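Local atomic coordinates of pyocin sheath PA0622 (Pseudomonas aeruginosa, PDB entry 6PYT), a protein that probably builds the contractile sheath around the tail tube of a pyocin, a bacteriocin that resembles a phage tail. Residues N44-L48 / R120-Q124; A68-I72 / S201-A205; S96-G100 / T109-A113; P183-W188 / G228-R234; Y310-T315 / K352-N356. All blocks are in the same frame, centred on the assembly; numbering follows the deposited sequence.

How the contacts relate
Contacts 1, 2 and 3 lie against the seven-stranded mixed sheet. Contact 4 lies beyond helix 201-214, on the small sheet of strands 185-189 and 194-198, and contact 5 belongs to the C-terminal sheath domain. Contacts 1 and 3 touch, with centres about 14 Å apart: Asn44 ND2 is 3.5 Å from Thr109 CG2. Contacts 2 and 4 touch too, with centres about 12 Å apart. Here Tyr203 joins them, its CE1 3.6 Å from Val229 CG1 and its CE2 3.6 Å from Val185 CG1. Contact 5 stands apart, its centre about 50 Å from that of contact 4, on the opposite side of the chain's centre. No other subunit touches any of the five.

Contact 1 (N44-L48 / R120-Q124); sequences NVPVL and RFNAQ
Leu48 lies across one face of the Phe121 ring, and this pair is the tight part of the contact. Leu48 CB sits 3.9 Å from the centroid of the Phe121 ring, 25° off the ring normal, a CH-pi contact. With CG anti to the backbone N (chi1 178°), Leu48 carries its CD1 to within 3.6 Å of Phe121 CB. The two side chains run alongside each other in reversed directions. Leu48 CD1 also lies 4.3 Å from Ala123 CB. Pro46 O lies at the edge of the ring, in its plane, 3.2 Å from Phe121 CE2. No hydrogen bond joins the segments, so apolar and aromatic packing carries the contact.

The other end is loose and more open to solvent. Arg120 is exposed, and its bent chain crosses Val45 and Pro46 at about a right angle. Arg120 NH1 comes only to 4.1 Å from Val45 CG1 and 4.2 Å from Pro46 CD.

Loop 120-124, which leads toward strand 127-129, thus lies on strand 46-49. That strand is outermost in the mixed sheet within this chain. It pairs with strand 76-86 through Val47 and Ala82, while Pro46 packs on Val81 and Val83 and Leu48 on Val79.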
# COMPACT_ATOMS: atom_id res chain seq x y z
N ASN B 44 32.85 -21.90 -68.12
CA ASN B 44 32.84 -20.44 -68.13
C ASN B 44 31.43 -19.87 -67.99
O ASN B 44 31.03 -18.98 -68.72
CB ASN B 44 33.53 -19.93 -69.38
CG ASN B 44 35.00 -20.23 -69.39
OD1 ASN B 44 35.68 -20.07 -68.38
ND2 ASN B 44 35.51 -20.69 -70.53
N VAL B 45 30.68 -20.37 -67.01
CA VAL B 45 29.34 -19.90 -66.72
C VAL B 45 29.27 -19.57 -65.23
O VAL B 45 29.51 -20.46 -64.41
CB VAL B 45 28.25 -20.91 -67.10
CG1 VAL B 45 26.90 -20.44 -66.59
CG2 VAL B 45 28.19 -21.10 -68.60
N PRO B 46 28.96 -18.34 -64.85
CA PRO B 46 28.84 -18.03 -63.42
C PRO B 46 27.58 -18.62 -62.82
O PRO B 46 26.55 -18.73 -63.48
CB PRO B 46 28.80 -16.50 -63.40
CG PRO B 46 28.30 -16.12 -64.74
CD PRO B 46 28.82 -17.14 -65.69
N VAL B 47 27.70 -19.04 -61.57
CA VAL B 47 26.59 -19.63 -60.81
C VAL B 47 26.52 -18.95 -59.45
O VAL B 47 27.54 -18.57 -58.88
CB VAL B 47 26.76 -21.16 -60.67
CG1 VAL B 47 26.48 -21.85 -61.99
CG2 VAL B 47 28.17 -21.49 -60.27
N LEU B 48 25.30 -18.76 -58.95
CA LEU B 48 25.09 -18.12 -57.65
C LEU B 48 25.08 -19.18 -56.56
O LEU B 48 24.37 -20.18 -56.66
CB LEU B 48 23.80 -17.30 -57.63
CG LEU B 48 23.40 -16.61 -56.32
CD1 LEU B 48 22.87 -15.23 -56.55
CD2 LEU B 48 22.29 -17.38 -55.61
N ARG B 120 22.30 -11.83 -64.50
CA ARG B 120 22.11 -13.27 -64.40
C ARG B 120 21.56 -13.70 -63.06
O ARG B 120 20.87 -14.71 -62.99
CB ARG B 120 23.43 -14.01 -64.64
CG ARG B 120 23.86 -14.14 -66.06
CD ARG B 120 23.05 -15.22 -66.72
NE ARG B 120 23.43 -15.41 -68.12
CZ ARG B 120 24.41 -16.21 -68.51
NH1 ARG B 120 25.11 -16.89 -67.62
NH2 ARG B 120 24.68 -16.33 -69.80
N PHE B 121 21.91 -12.98 -61.99
CA PHE B 121 21.52 -13.40 -60.66
C PHE B 121 21.15 -12.26 -59.72
O PHE B 121 20.85 -12.54 -58.56
CB PHE B 121 22.66 -14.20 -60.01
CG PHE B 121 23.04 -15.43 -60.76
CD1 PHE B 121 22.22 -16.54 -60.75
CD2 PHE B 121 24.23 -15.49 -61.45
CE1 PHE B 121 22.57 -17.68 -61.44
CE2 PHE B 121 24.59 -16.62 -62.13
CZ PHE B 121 23.76 -17.72 -62.13
N ASN B 122 21.15 -11.01 -60.20
CA ASN B 122 20.97 -9.79 -59.39
C ASN B 122 21.99 -9.73 -58.25
O ASN B 122 21.66 -9.51 -57.09
CB ASN B 122 19.54 -9.68 -58.85
CG ASN B 122 19.20 -8.28 -58.38
OD1 ASN B 122 19.96 -7.34 -58.61
ND2 ASN B 122 18.10 -8.15 -57.65
N ALA B 123 23.25 -9.97 -58.61
CA ALA B 123 24.34 -9.97 -57.63
C ALA B 123 25.57 -9.39 -58.31
O ALA B 123 26.34 -10.12 -58.95
CB ALA B 123 24.60 -11.38 -57.11
N GLN B 124 25.77 -8.08 -58.17
CA GLN B 124 26.89 -7.40 -58.80
C GLN B 124 28.07 -7.42 -57.84
O GLN B 124 28.06 -6.68 -56.85
CB GLN B 124 26.52 -5.97 -59.13
CG GLN B 124 27.61 -5.23 -59.83
CD GLN B 124 27.22 -3.82 -60.15
OE1 GLN B 124 26.13 -3.38 -59.79
NE2 GLN B 124 28.10 -3.10 -60.83

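Contact 2 (A68-I72 / S201-A205); sequences ACEAI and SAYAA
Ala71 and Tyr203 meet where helix 64-73 packs on helix 201-214. This is close helix-helix packing through small alanines. The short segments cross at -32°, and their axes come within 7.9 Å. Their N-to-C directions are roughly the same.

The Tyr203 ring lies flat against the methyl of Ala71. Ala71 CB stands over the ring centre, 3.5 Å from the centroid of the Tyr203 ring and 12° off the normal, as a CH-pi contact. Tyr203 starts out directed away from helix 64-73. Its CG is anti to the carbonyl carbon (chi1 -66°), and the ring swings back beside its own helix to meet the neighbour.

Ala202 is the second point of contact and points its CB toward helix 64-73. Its methyl fits between the side chains of Ala68, Ala71 and Ile72. The distance from Ala202 CB to Ala71 CB is 3.7 Å, and to Ala68 CB it is 4.1 Å. No hydrogen bond crosses, and all the touching residues are buried.

Both helices rest on the central sheet. Ala68 and Ile72 reach Leu29 of strand 21-33, and Ala205 reaches Ile155 of strand 153-156. Ile72 closes the contact along one side, where its CG1 lies 3.3 Å from the carbonyl O of Ala202.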
# COMPACT_ATOMS: atom_id res chain seq x y z
N ALA B 68 37.91 -22.63 -51.89
CA ALA B 68 37.73 -21.19 -51.75
C ALA B 68 36.35 -20.85 -51.21
O ALA B 68 36.21 -19.86 -50.48
CB ALA B 68 37.96 -20.51 -53.09
N CYS B 69 35.33 -21.63 -51.57
CA CYS B 69 33.99 -21.36 -51.08
C CYS B 69 33.80 -21.84 -49.65
O CYS B 69 33.03 -21.24 -48.90
CB CYS B 69 32.96 -22.00 -52.00
SG CYS B 69 32.96 -21.31 -53.64
N GLU B 70 34.47 -22.92 -49.25
CA GLU B 70 34.49 -23.30 -47.85
C GLU B 70 35.23 -22.26 -47.01
O GLU B 70 34.88 -22.04 -45.85
CB GLU B 70 35.14 -24.68 -47.69
N ALA B 71 36.22 -21.60 -47.60
CA ALA B 71 36.96 -20.54 -46.92
C ALA B 71 36.10 -19.32 -46.63
O ALA B 71 36.42 -18.55 -45.72
CB ALA B 71 38.16 -20.13 -47.76
N ILE B 72 35.03 -19.11 -47.39
CA ILE B 72 34.16 -17.96 -47.17
C ILE B 72 33.00 -18.32 -46.26
O ILE B 72 32.63 -17.56 -45.37
CB ILE B 72 33.68 -17.43 -48.53
CG1 ILE B 72 34.88 -16.97 -49.35
CG2 ILE B 72 32.74 -16.27 -48.36
CD1 ILE B 72 34.56 -16.66 -50.77
N SER B 201 43.31 -15.53 -49.91
CA SER B 201 42.51 -14.46 -50.49
C SER B 201 41.03 -14.67 -50.20
O SER B 201 40.30 -13.71 -49.97
CB SER B 201 42.73 -14.38 -51.99
OG SER B 201 44.06 -14.06 -52.29
N ALA B 202 40.59 -15.92 -50.21
CA ALA B 202 39.19 -16.21 -49.92
C ALA B 202 38.88 -16.05 -48.44
O ALA B 202 37.73 -15.77 -48.08
CB ALA B 202 38.84 -17.61 -50.40
N TYR B 203 39.87 -16.24 -47.57
CA TYR B 203 39.66 -16.02 -46.15
C TYR B 203 39.56 -14.54 -45.83
O TYR B 203 38.89 -14.16 -44.86
CB TYR B 203 40.79 -16.65 -45.35
CG TYR B 203 40.80 -18.15 -45.43
CD1 TYR B 203 39.99 -18.92 -44.62
CD2 TYR B 203 41.63 -18.80 -46.33
CE1 TYR B 203 40.00 -20.28 -44.70
CE2 TYR B 203 41.64 -20.16 -46.43
CZ TYR B 203 40.83 -20.90 -45.61
OH TYR B 203 40.84 -22.27 -45.69
N ALA B 204 40.22 -13.69 -46.62
CA ALA B 204 40.04 -12.26 -46.47
C ALA B 204 38.65 -11.84 -46.94
O ALA B 204 38.00 -11.02 -46.30
CB ALA B 204 41.11 -11.51 -47.25
N ALA B 205 38.19 -12.42 -48.05
CA ALA B 205 36.92 -12.00 -48.64
C ALA B 205 35.73 -12.45 -47.82
O ALA B 205 34.68 -11.80 -47.85
CB ALA B 205 36.81 -12.53 -50.06

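Contact 3 (S96-G100 / T109-A113); sequences SAVIG and TGLQA
Leu111 N gives its hydrogen to Val98 O, and this is the main bond between the segments. The N...O distance is 2.7 Å, and the N-H...O angle is bent to 136°. The donor comes nearly along the C=O axis, with a C=O...N angle of 163°. A weak second bond runs from the same N to Ile99 O, at 3.3 Å. One loop N-H therefore serves two carbonyls from the last turn of helix 91-99.

Ile99 is the last helical residue. Gly100 follows with positive phi, and its N still keeps the helical bond to Ser96 O, at 3.0 Å. Gly110 also has positive phi, and it takes the second position of a type II' beta turn from Thr109 to Gln112. The turn's own bond, Gln112 N to Thr109 O, is weak at 3.4 Å. Thr109 O also receives a CA-H...O contact from Gly100 CA, again at 3.4 Å. The two glycine backbones come close together here, with no side chain on either.

Polar groups round the edge find partners next to the segments. Thr109 OG1 is hydrogen-bonded to Gly101 N, and Gln112 O accepts from Arg108 NE. Gln112 OE1 is also hydrogen-bonded to a residue adjoining the segments. Apolar packing adds to the polar contacts. Leu111 CG lies 4.3 Å from Val98 CG1, and both side chains also reach Cys30 of strand 21-33. Ile99 and Gln112 face helix 139-150.

The chemistry is thus mostly backbone to backbone. A helix end gives up its last carbonyls to a turn, and glycines let the two chains approach.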
# COMPACT_ATOMS: atom_id res chain seq x y z
N SER B 96 46.02 -17.23 -68.59
CA SER B 96 45.23 -16.74 -69.71
C SER B 96 43.78 -17.19 -69.61
O SER B 96 42.88 -16.51 -70.12
CB SER B 96 45.83 -17.20 -71.03
OG SER B 96 45.03 -16.78 -72.12
N ALA B 97 43.53 -18.33 -68.97
CA ALA B 97 42.18 -18.84 -68.83
C ALA B 97 41.46 -18.26 -67.63
O ALA B 97 40.22 -18.18 -67.64
CB ALA B 97 42.21 -20.37 -68.74
N VAL B 98 42.19 -17.86 -66.59
CA VAL B 98 41.56 -17.18 -65.46
C VAL B 98 41.17 -15.76 -65.85
O VAL B 98 40.08 -15.30 -65.51
CB VAL B 98 42.50 -17.21 -64.24
CG1 VAL B 98 41.92 -16.41 -63.09
CG2 VAL B 98 42.72 -18.63 -63.80
N ILE B 99 42.03 -15.06 -66.59
CA ILE B 99 41.67 -13.76 -67.15
C ILE B 99 40.52 -13.91 -68.14
O ILE B 99 39.48 -13.26 -68.00
CB ILE B 99 42.89 -13.11 -67.83
CG1 ILE B 99 43.97 -12.77 -66.81
CG2 ILE B 99 42.47 -11.86 -68.58
CD1 ILE B 99 45.27 -12.39 -67.44
N GLY B 100 40.68 -14.78 -69.12
CA GLY B 100 39.61 -15.04 -70.07
C GLY B 100 39.43 -13.89 -71.03
O GLY B 100 40.39 -13.23 -71.45
N THR B 109 34.37 -15.13 -70.70
CA THR B 109 35.02 -16.24 -70.02
C THR B 109 35.95 -15.73 -68.93
O THR B 109 36.46 -14.61 -69.00
CB THR B 109 35.83 -17.10 -71.00
OG1 THR B 109 36.87 -16.30 -71.57
CG2 THR B 109 34.94 -17.63 -72.11
N GLY B 110 36.17 -16.56 -67.92
CA GLY B 110 37.15 -16.26 -66.90
C GLY B 110 36.69 -15.26 -65.86
O GLY B 110 35.57 -15.36 -65.34
N LEU B 111 37.55 -14.30 -65.54
CA LEU B 111 37.15 -13.21 -64.66
C LEU B 111 36.10 -12.32 -65.32
O LEU B 111 35.27 -11.74 -64.63
CB LEU B 111 38.36 -12.37 -64.27
CG LEU B 111 39.36 -12.96 -63.29
CD1 LEU B 111 40.56 -12.05 -63.19
CD2 LEU B 111 38.71 -13.12 -61.94
N GLN B 112 36.12 -12.24 -66.65
CA GLN B 112 35.22 -11.36 -67.39
C GLN B 112 33.77 -11.79 -67.28
O GLN B 112 32.88 -10.98 -67.53
CB GLN B 112 35.64 -11.33 -68.85
CG GLN B 112 37.05 -10.86 -69.05
CD GLN B 112 37.25 -9.44 -68.63
OE1 GLN B 112 36.38 -8.59 -68.83
NE2 GLN B 112 38.39 -9.16 -68.01
N ALA B 113 33.51 -13.05 -66.92
CA ALA B 113 32.16 -13.51 -66.66
C ALA B 113 31.59 -12.99 -65.35
O ALA B 113 30.39 -13.11 -65.13
CB ALA B 113 32.12 -15.03 -66.65

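Contact 4 (P183-W188 / G228-R234); sequences PGVQVW and GVTGTSR
Thr230 and Gly231 both face Gln186, and together the three residues form a classic beta bulge. Thr230 can be followed outward. Thr230 CB lies 3.6 Å from Gln186 O. OG1 sits between the backbone N and the carbonyl carbon (chi1 57°), which turns it to the same carbonyl. Thr230 OG1 is modelled 2.4 Å from Gln186 O, too short to be reliable at this resolution. Thr230 CG2, the other branch, lies 4.0 Å from Trp188 CB. Thr230 N also bonds to Gln186 O, at 3.3 Å.

Next along, Gln186 N donates to Gly231 O at 2.6 Å, with an N-H...O angle of 163°. Ser233 N then bonds to Gly184 O at 2.8 Å. In both bonds the donor stands above the carbonyl plane, 38° out of it. Val185 and Thr232 form a single bridge between these bonds. The segments run obliquely, in broadly opposite directions.

Apolar contacts accompany the backbone bonds. Val185 CG1 and Val229 CG1 touch at 3.6 Å, with their side chains crossing at about a right angle. At the far end Arg234 NH2 comes to 4.0 Å from Pro183 CG.

Loop 228-234 thus lies along one edge of strand 185-189. Strand 194-198 pairs with that strand through Val187 and Arg196. Val185, Val187 and Val229 touch Tyr203 of helix 201-214, and Arg234 reaches Leu250 of helix 246-251.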
# COMPACT_ATOMS: atom_id res chain seq x y z
N PRO B 183 50.59 -13.41 -46.79
CA PRO B 183 50.91 -14.73 -46.24
C PRO B 183 49.75 -15.70 -46.42
O PRO B 183 48.60 -15.38 -46.13
CB PRO B 183 51.18 -14.46 -44.76
CG PRO B 183 51.39 -13.01 -44.68
CD PRO B 183 50.47 -12.44 -45.67
N GLY B 184 50.07 -16.87 -46.95
CA GLY B 184 49.05 -17.87 -47.16
C GLY B 184 48.56 -18.47 -45.86
O GLY B 184 49.20 -18.39 -44.82
N VAL B 185 47.42 -19.06 -45.94
CA VAL B 185 46.79 -19.76 -44.83
C VAL B 185 47.23 -21.21 -44.83
O VAL B 185 47.30 -21.86 -45.88
CB VAL B 185 45.26 -19.61 -44.94
CG1 VAL B 185 44.54 -20.75 -44.30
CG2 VAL B 185 44.84 -18.33 -44.25
N GLN B 186 47.56 -21.72 -43.65
CA GLN B 186 47.87 -23.13 -43.44
C GLN B 186 46.68 -23.73 -42.71
O GLN B 186 46.52 -23.53 -41.50
CB GLN B 186 49.16 -23.24 -42.65
CG GLN B 186 49.80 -24.59 -42.62
CD GLN B 186 51.10 -24.56 -41.86
OE1 GLN B 186 51.44 -23.55 -41.25
NE2 GLN B 186 51.85 -25.66 -41.90
N VAL B 187 45.83 -24.46 -43.43
CA VAL B 187 44.58 -24.99 -42.90
C VAL B 187 44.68 -26.51 -42.80
O VAL B 187 45.26 -27.17 -43.66
CB VAL B 187 43.38 -24.53 -43.77
CG1 VAL B 187 43.56 -24.92 -45.22
CG2 VAL B 187 42.07 -25.06 -43.24
N TRP B 188 44.16 -27.06 -41.70
CA TRP B 188 44.26 -28.50 -41.47
C TRP B 188 43.30 -29.26 -42.38
O TRP B 188 42.08 -29.04 -42.33
CB TRP B 188 43.97 -28.82 -40.01
CG TRP B 188 44.10 -30.27 -39.72
CD1 TRP B 188 45.25 -31.00 -39.68
CD2 TRP B 188 43.04 -31.18 -39.46
NE1 TRP B 188 44.97 -32.31 -39.40
CE2 TRP B 188 43.62 -32.45 -39.27
CE3 TRP B 188 41.65 -31.06 -39.38
CZ2 TRP B 188 42.86 -33.58 -38.99
CZ3 TRP B 188 40.90 -32.18 -39.10
CH2 TRP B 188 41.50 -33.43 -38.90
N GLY B 228 38.37 -20.84 -39.20
CA GLY B 228 38.62 -22.04 -39.97
C GLY B 228 40.06 -22.25 -40.36
O GLY B 228 40.33 -23.04 -41.27
N VAL B 229 41.00 -21.57 -39.71
CA VAL B 229 42.41 -21.59 -40.08
C VAL B 229 43.24 -22.02 -38.88
O VAL B 229 42.82 -21.87 -37.73
CB VAL B 229 42.85 -20.20 -40.58
CG1 VAL B 229 42.11 -19.85 -41.82
CG2 VAL B 229 42.53 -19.18 -39.57
N THR B 230 44.41 -22.58 -39.16
CA THR B 230 45.27 -23.13 -38.13
C THR B 230 46.66 -22.52 -38.10
O THR B 230 47.47 -22.91 -37.25
CB THR B 230 45.40 -24.65 -38.30
OG1 THR B 230 45.91 -24.95 -39.60
CG2 THR B 230 44.07 -25.34 -38.09
N GLY B 231 46.96 -21.59 -38.99
CA GLY B 231 48.28 -21.00 -39.04
C GLY B 231 48.52 -20.37 -40.39
O GLY B 231 47.72 -20.51 -41.31
N THR B 232 49.64 -19.67 -40.49
CA THR B 232 50.02 -19.04 -41.74
C THR B 232 51.20 -19.78 -42.35
O THR B 232 51.85 -20.61 -41.71
CB THR B 232 50.37 -17.56 -41.54
OG1 THR B 232 51.52 -17.45 -40.70
CG2 THR B 232 49.21 -16.85 -40.88
N SER B 233 51.47 -19.46 -43.62
CA SER B 233 52.57 -20.11 -44.33
C SER B 233 53.91 -19.62 -43.81
O SER B 233 54.88 -20.38 -43.75
CB SER B 233 52.47 -19.85 -45.83
OG SER B 233 51.30 -20.46 -46.36
N ARG B 234 53.98 -18.36 -43.43
CA ARG B 234 55.13 -17.79 -42.76
C ARG B 234 54.67 -17.14 -41.47
O ARG B 234 53.58 -16.57 -41.42
CB ARG B 234 55.81 -16.74 -43.64
CG ARG B 234 56.37 -17.29 -44.92
CD ARG B 234 57.02 -16.18 -45.71
NE ARG B 234 56.05 -15.20 -46.18
CZ ARG B 234 55.99 -13.95 -45.74
NH1 ARG B 234 56.83 -13.55 -44.81
NH2 ARG B 234 55.09 -13.11 -46.22

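Contact 5 (Y310-T315 / K352-N356); sequences YVKDVT and KVYWN
Thr315 OG1 donates a hydrogen bond to Lys312 O at 2.8 Å, within its own helix, and the same side chain sets its methyl against Trp355. The donor is tilted 32° from the carbonyl plane. The methyl CG2 of Thr315 lies at the indole edge, 3.4 Å from Trp355 NE1.

Trp355 is the centre of the contact. Its side chain turns toward the helix, with CG anti to the carbonyl carbon (chi1 -70°). Val314 stands over one face of the indole. Val314 CG1 is 3.8 Å from the centroid of the six-membered ring of Trp355, 18° off the normal, as a CH-pi contact. Val353 CG2 lies over the opposite face, near the rim, so the indole is held flat between two valines. Val311 CG2 approaches obliquely from the Val353 side, 3.8 Å from Trp355 CZ2. Val353 CG2 also touches Val311 CG2, at 4.0 Å.

Tyr310 packs at another part of the rim. Tyr310 CE2 lies in the plane of the indole, 3.8 Å from Trp355 CH2. The two side chains cross at about a right angle. Val353 CG1 touches the edge of the tyrosine ring, 3.7 Å from Tyr310 CE2. The Tyr310 hydroxyl is hydrogen-bonded to Ala301 O.

Helix 310-328 is thereby joined to strand 355-358 of the C-terminal domain, which pairs with strand 335-338. Trp355 and Val311 both pack on Ala338 of that partner strand. No hydrogen bond crosses between the segments. Aromatic and methyl packing therefore joins helix to strand, while the polar Thr315 and Tyr310 hydroxyls bond to backbone carbonyls outside segment 352-356.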
# COMPACT_ATOMS: atom_id res chain seq x y z
N TYR B 310 11.94 18.47 -60.52
CA TYR B 310 12.72 17.25 -60.62
C TYR B 310 14.03 17.38 -59.86
O TYR B 310 14.41 16.48 -59.11
CB TYR B 310 12.98 16.91 -62.08
CG TYR B 310 13.95 15.77 -62.27
CD1 TYR B 310 13.58 14.47 -62.00
CD2 TYR B 310 15.24 16.01 -62.71
CE1 TYR B 310 14.47 13.43 -62.16
CE2 TYR B 310 16.14 14.98 -62.88
CZ TYR B 310 15.75 13.70 -62.60
OH TYR B 310 16.64 12.66 -62.77
N VAL B 311 14.73 18.50 -60.04
CA VAL B 311 16.03 18.68 -59.42
C VAL B 311 15.88 18.91 -57.92
O VAL B 311 16.79 18.56 -57.15
CB VAL B 311 16.77 19.82 -60.15
CG1 VAL B 311 16.07 21.15 -59.95
CG2 VAL B 311 18.21 19.90 -59.73
N LYS B 312 14.74 19.42 -57.46
CA LYS B 312 14.53 19.58 -56.03
C LYS B 312 14.13 18.28 -55.36
O LYS B 312 14.54 18.01 -54.23
CB LYS B 312 13.47 20.65 -55.76
CG LYS B 312 13.88 22.05 -56.12
CD LYS B 312 15.05 22.48 -55.27
CE LYS B 312 14.63 22.65 -53.82
NZ LYS B 312 15.75 23.16 -52.99
N ASP B 313 13.33 17.46 -56.04
CA ASP B 313 12.91 16.19 -55.46
C ASP B 313 14.02 15.15 -55.46
O ASP B 313 13.89 14.15 -54.75
CB ASP B 313 11.69 15.65 -56.20
N VAL B 314 15.09 15.36 -56.21
CA VAL B 314 16.23 14.46 -56.10
C VAL B 314 17.12 14.86 -54.93
O VAL B 314 17.56 13.99 -54.17
CB VAL B 314 17.01 14.41 -57.43
CG1 VAL B 314 18.28 13.63 -57.29
CG2 VAL B 314 16.16 13.76 -58.49
N THR B 315 17.37 16.16 -54.73
CA THR B 315 18.20 16.63 -53.62
C THR B 315 17.61 16.24 -52.28
O THR B 315 18.31 15.68 -51.42
CB THR B 315 18.38 18.14 -53.65
OG1 THR B 315 17.11 18.78 -53.61
CG2 THR B 315 19.10 18.58 -54.86
N LYS B 352 20.72 15.82 -69.07
CA LYS B 352 21.77 15.85 -68.07
C LYS B 352 21.45 16.89 -67.00
O LYS B 352 20.96 17.98 -67.32
CB LYS B 352 23.12 16.14 -68.71
CG LYS B 352 23.61 15.01 -69.60
CD LYS B 352 24.87 15.39 -70.36
CE LYS B 352 26.06 15.48 -69.44
NZ LYS B 352 27.33 15.72 -70.17
N VAL B 353 21.71 16.54 -65.75
CA VAL B 353 21.45 17.39 -64.60
C VAL B 353 22.35 16.93 -63.45
O VAL B 353 22.45 15.73 -63.18
CB VAL B 353 19.95 17.39 -64.24
CG1 VAL B 353 19.40 15.99 -64.21
CG2 VAL B 353 19.70 18.07 -62.92
N TYR B 354 23.04 17.86 -62.80
CA TYR B 354 24.18 17.49 -61.98
C TYR B 354 23.90 17.76 -60.51
O TYR B 354 23.11 18.64 -60.16
CB TYR B 354 25.48 18.23 -62.34
CG TYR B 354 26.05 18.16 -63.76
CD1 TYR B 354 25.38 17.58 -64.83
CD2 TYR B 354 27.34 18.60 -63.99
CE1 TYR B 354 25.93 17.55 -66.09
CE2 TYR B 354 27.90 18.54 -65.24
CZ TYR B 354 27.19 18.01 -66.28
OH TYR B 354 27.76 17.95 -67.53
N TRP B 355 24.58 17.01 -59.64
CA TRP B 355 24.47 17.17 -58.19
C TRP B 355 25.83 16.97 -57.56
O TRP B 355 26.70 16.31 -58.12
CB TRP B 355 23.46 16.20 -57.58
CG TRP B 355 22.06 16.50 -57.93
CD1 TRP B 355 21.25 17.37 -57.31
CD2 TRP B 355 21.29 15.91 -58.98
NE1 TRP B 355 20.02 17.39 -57.90
CE2 TRP B 355 20.02 16.49 -58.93
CE3 TRP B 355 21.55 14.95 -59.95
CZ2 TRP B 355 19.01 16.15 -59.81
CZ3 TRP B 355 20.55 14.61 -60.82
CH2 TRP B 355 19.29 15.20 -60.75
N ASN B 356 26.00 17.52 -56.36
CA ASN B 356 27.26 17.49 -55.62
C ASN B 356 27.03 16.85 -54.26
O ASN B 356 26.23 17.36 -53.48
CB ASN B 356 27.82 18.90 -55.46
CG ASN B 356 28.29 19.48 -56.76
OD1 ASN B 356 28.93 18.81 -57.56
ND2 ASN B 356 27.98 20.74 -56.99